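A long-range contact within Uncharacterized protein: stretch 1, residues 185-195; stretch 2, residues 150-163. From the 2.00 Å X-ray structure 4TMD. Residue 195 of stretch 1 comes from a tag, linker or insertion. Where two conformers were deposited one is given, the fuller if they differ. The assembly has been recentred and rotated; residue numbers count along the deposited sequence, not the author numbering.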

# COMPACT_ATOMS: atom_id res chain seq x y z
N LEU A 185 1.36 -1.69 -11.68
CA LEU A 185 0.02 -2.00 -11.20
C LEU A 185 -0.70 -0.75 -10.68
O LEU A 185 -1.91 -0.63 -10.84
CB LEU A 185 0.07 -3.05 -10.07
CG LEU A 185 0.30 -4.50 -10.52
CD1 LEU A 185 0.49 -5.38 -9.29
CD2 LEU A 185 -0.89 -5.00 -11.34
N LEU A 186 0.03 0.17 -10.05
CA LEU A 186 -0.61 1.38 -9.53
C LEU A 186 -1.15 2.24 -10.67
O LEU A 186 -2.29 2.69 -10.64
CB LEU A 186 0.37 2.19 -8.68
CG LEU A 186 -0.23 3.49 -8.16
CD1 LEU A 186 -1.23 3.22 -7.03
CD2 LEU A 186 0.88 4.46 -7.70
N SER A 187 -0.33 2.46 -11.69
CA SER A 187 -0.76 3.24 -12.83
C SER A 187 -1.93 2.57 -13.55
O SER A 187 -2.89 3.23 -13.96
CB SER A 187 0.40 3.43 -13.79
OG SER A 187 1.43 4.16 -13.15
N ALA A 188 -1.84 1.25 -13.70
CA ALA A 188 -2.87 0.53 -14.42
C ALA A 188 -4.19 0.55 -13.65
O ALA A 188 -5.26 0.69 -14.25
CB ALA A 188 -2.42 -0.91 -14.71
N ALA A 189 -4.11 0.43 -12.32
CA ALA A 189 -5.31 0.39 -11.49
C ALA A 189 -6.03 1.73 -11.50
O ALA A 189 -7.26 1.79 -11.52
CB ALA A 189 -4.96 0.01 -10.06
N VAL A 190 -5.25 2.81 -11.47
CA VAL A 190 -5.84 4.14 -11.47
C VAL A 190 -6.55 4.35 -12.80
O VAL A 190 -7.67 4.84 -12.83
CB VAL A 190 -4.79 5.23 -11.21
CG1 VAL A 190 -5.34 6.60 -11.57
CG2 VAL A 190 -4.36 5.22 -9.74
N ALA A 191 -5.93 3.92 -13.89
CA ALA A 191 -6.53 4.09 -15.21
C ALA A 191 -7.78 3.23 -15.35
O ALA A 191 -8.77 3.64 -15.96
CB ALA A 191 -5.52 3.77 -16.32
N ALA A 192 -7.75 2.04 -14.75
CA ALA A 192 -8.92 1.15 -14.81
C ALA A 192 -10.09 1.72 -13.99
O ALA A 192 -11.23 1.75 -14.46
CB ALA A 192 -8.55 -0.25 -14.31
N VAL A 193 -9.80 2.16 -12.77
CA VAL A 193 -10.82 2.72 -11.88
C VAL A 193 -11.43 4.00 -12.46
O VAL A 193 -12.63 4.20 -12.40
CB VAL A 193 -10.24 3.01 -10.47
CG1 VAL A 193 -11.19 3.88 -9.64
CG2 VAL A 193 -9.94 1.70 -9.74
N ARG A 194 -10.60 4.85 -13.05
CA ARG A 194 -11.10 6.14 -13.55
C ARG A 194 -12.03 6.01 -14.74
O ARG A 194 -12.94 6.82 -14.88
CB ARG A 194 -9.95 7.05 -13.94
CG ARG A 194 -9.26 7.70 -12.78
CD ARG A 194 -8.02 8.37 -13.29
NE ARG A 194 -7.55 9.40 -12.40
CZ ARG A 194 -6.40 10.05 -12.58
NH1 ARG A 194 -5.63 9.73 -13.61
NH2 ARG A 194 -6.02 10.98 -11.73
N ALA A 195 -11.84 5.00 -15.59
CA ALA A 195 -12.62 4.95 -16.82
C ALA A 195 -12.88 3.54 -17.30
O ALA A 195 -13.31 3.34 -18.44
CB ALA A 195 -11.92 5.76 -17.92
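Stretch 2, residues 150-163: NYVASFDNYMVIVT

Stretch 2 is a β-hairpin laid against the helix of stretch 1, residues 185-194. Its strands, 150-155 and 158-163, are joined by a type II' turn from Phe-155 to Tyr-158, with Asp-156 at phi/psi 50/-130, and are held in register by paired backbone hydrogen bonds such as Ala-153 N to Val-160 O and Val-160 N to Ala-153 O, both 2.8 Å. The first strand runs roughly along the helix, at 29° with a signed crossing angle of -29° and an axial approach of 9.2 Å; the second runs back at 150°, its axis coming to 8.4 Å. No hydrogen bond crosses between the stretches, so apolar packing and one cation-pi contact make up the interface described here.

The first rule is alternation. Tyr-151, Ala-153, Phe-155, Tyr-158, Val-160 and Val-162 direct CA-to-CB toward the helix, while Val-152, Ser-154, Met-159 and Ile-161 point away. The helix answers with Leu-185, Leu-186, Ala-189, Val-190, Val-193 and Arg-194, adjacent pairs repeating every four residues, so that one side of the helix stays on the hairpin.

Leu-186, chi1 t and chi2 p, is the most covered residue. Leu-186 CD1 lies 3.7 Å from Ala-153 CB and 3.9 Å from Val-160 CG1, and Leu-186 CA is 3.7 Å from Val-162 CG2. Each of the two alanines that point across meets a valine: Ala-189 CB lies 3.8 Å from Val-160 CG1, and Val-190 CG2 lies 3.7 Å from Ala-153 CB.

Toward the turn the contacts pass to Phe-155, Tyr-158 and Arg-194. Phe-155 CE1 is 3.9 Å from Val-190 CG1, and Val-193 CG1 sits 4.1 Å from Tyr-158 CD1. Arg-194 closes this end with a cation-pi contact, Arg-194 CZ lying 4.5 Å from the Phe-155 ring centroid and over the face, while its NH1 and NH2 are hydrogen-bonded elsewhere in the structure.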

# COMPACT_ATOMS: atom_id res chain seq x y z
N ASN A 150 4.77 -0.13 -0.51
CA ASN A 150 3.44 0.47 -0.55
C ASN A 150 3.44 1.57 -1.58
O ASN A 150 4.32 2.43 -1.55
CB ASN A 150 3.07 1.09 0.80
CG ASN A 150 2.18 0.21 1.63
OD1 ASN A 150 1.28 -0.45 1.12
ND2 ASN A 150 2.42 0.21 2.94
N TYR A 151 2.46 1.59 -2.47
CA TYR A 151 2.34 2.71 -3.40
C TYR A 151 0.92 3.19 -3.31
O TYR A 151 -0.03 2.41 -3.39
CB TYR A 151 2.71 2.31 -4.83
CG TYR A 151 4.12 1.80 -4.91
CD1 TYR A 151 5.18 2.67 -5.16
CD2 TYR A 151 4.41 0.45 -4.70
CE1 TYR A 151 6.48 2.21 -5.20
CE2 TYR A 151 5.73 -0.02 -4.74
CZ TYR A 151 6.75 0.87 -5.00
OH TYR A 151 8.05 0.41 -5.04
N VAL A 152 0.78 4.50 -3.12
CA VAL A 152 -0.51 5.11 -2.90
C VAL A 152 -0.78 6.16 -3.97
O VAL A 152 0.09 6.99 -4.23
CB VAL A 152 -0.54 5.79 -1.51
CG1 VAL A 152 -1.83 6.63 -1.35
CG2 VAL A 152 -0.41 4.77 -0.42
N ALA A 153 -1.96 6.12 -4.58
CA ALA A 153 -2.37 7.19 -5.49
C ALA A 153 -3.65 7.81 -4.99
O ALA A 153 -4.61 7.11 -4.72
CB ALA A 153 -2.55 6.67 -6.91
N SER A 154 -3.65 9.14 -4.89
CA SER A 154 -4.78 9.90 -4.39
C SER A 154 -5.33 10.84 -5.46
O SER A 154 -4.58 11.62 -6.03
CB SER A 154 -4.36 10.73 -3.17
OG SER A 154 -5.35 11.68 -2.85
N PHE A 155 -6.63 10.76 -5.73
CA PHE A 155 -7.27 11.72 -6.62
C PHE A 155 -8.72 11.86 -6.20
O PHE A 155 -9.41 10.87 -6.01
CB PHE A 155 -7.15 11.31 -8.10
CG PHE A 155 -7.66 9.94 -8.40
CD1 PHE A 155 -6.89 8.82 -8.12
CD2 PHE A 155 -8.91 9.75 -8.98
CE1 PHE A 155 -7.35 7.54 -8.40
CE2 PHE A 155 -9.38 8.48 -9.26
CZ PHE A 155 -8.60 7.37 -8.98
N ASP A 156 -9.16 13.10 -6.03
CA ASP A 156 -10.52 13.37 -5.57
C ASP A 156 -10.81 12.55 -4.33
O ASP A 156 -10.01 12.53 -3.39
CB ASP A 156 -11.53 13.05 -6.66
CG ASP A 156 -11.38 13.95 -7.86
OD1 ASP A 156 -10.94 15.12 -7.68
OD2 ASP A 156 -11.70 13.50 -8.98
N ASN A 157 -11.94 11.85 -4.32
CA ASN A 157 -12.30 11.03 -3.17
C ASN A 157 -11.93 9.57 -3.38
O ASN A 157 -12.53 8.67 -2.80
CB ASN A 157 -13.79 11.18 -2.87
CG ASN A 157 -14.18 12.62 -2.53
OD1 ASN A 157 -13.31 13.47 -2.33
ND2 ASN A 157 -15.47 12.90 -2.48
N TYR A 158 -10.92 9.35 -4.23
CA TYR A 158 -10.46 7.99 -4.50
C TYR A 158 -9.06 7.81 -3.98
O TYR A 158 -8.23 8.72 -4.01
CB TYR A 158 -10.50 7.66 -5.99
CG TYR A 158 -11.89 7.52 -6.56
CD1 TYR A 158 -12.52 6.28 -6.60
CD2 TYR A 158 -12.56 8.62 -7.08
CE1 TYR A 158 -13.79 6.15 -7.12
CE2 TYR A 158 -13.85 8.50 -7.61
CZ TYR A 158 -14.45 7.26 -7.63
OH TYR A 158 -15.71 7.12 -8.15
N MET A 159 -8.78 6.60 -3.56
CA MET A 159 -7.41 6.27 -3.21
C MET A 159 -7.14 4.87 -3.70
O MET A 159 -8.00 4.01 -3.53
CB MET A 159 -7.20 6.37 -1.70
CG MET A 159 -5.83 5.98 -1.25
SD MET A 159 -5.54 6.59 0.43
CE MET A 159 -5.00 8.26 0.10
N VAL A 160 -5.98 4.66 -4.32
CA VAL A 160 -5.61 3.33 -4.79
C VAL A 160 -4.32 2.96 -4.11
O VAL A 160 -3.38 3.75 -4.07
CB VAL A 160 -5.45 3.27 -6.32
CG1 VAL A 160 -4.88 1.91 -6.74
CG2 VAL A 160 -6.80 3.54 -7.01
N ILE A 161 -4.27 1.76 -3.54
CA ILE A 161 -3.09 1.32 -2.82
C ILE A 161 -2.59 -0.01 -3.35
O ILE A 161 -3.32 -1.01 -3.36
CB ILE A 161 -3.36 1.17 -1.31
CG1 ILE A 161 -4.03 2.42 -0.75
CG2 ILE A 161 -2.06 0.86 -0.59
CD1 ILE A 161 -4.25 2.34 0.73
N VAL A 162 -1.34 -0.03 -3.80
CA VAL A 162 -0.70 -1.28 -4.19
C VAL A 162 0.29 -1.64 -3.09
O VAL A 162 1.14 -0.82 -2.71
CB VAL A 162 -0.00 -1.18 -5.57
CG1 VAL A 162 0.80 -2.47 -5.88
CG2 VAL A 162 -1.05 -0.91 -6.67
N THR A 163 0.16 -2.85 -2.57
CA THR A 163 1.11 -3.37 -1.59
C THR A 163 1.81 -4.59 -2.18
O THR A 163 1.15 -5.49 -2.69
CB THR A 163 0.42 -3.75 -0.27
OG1 THR A 163 -0.29 -2.61 0.24
CG2 THR A 163 1.45 -4.21 0.75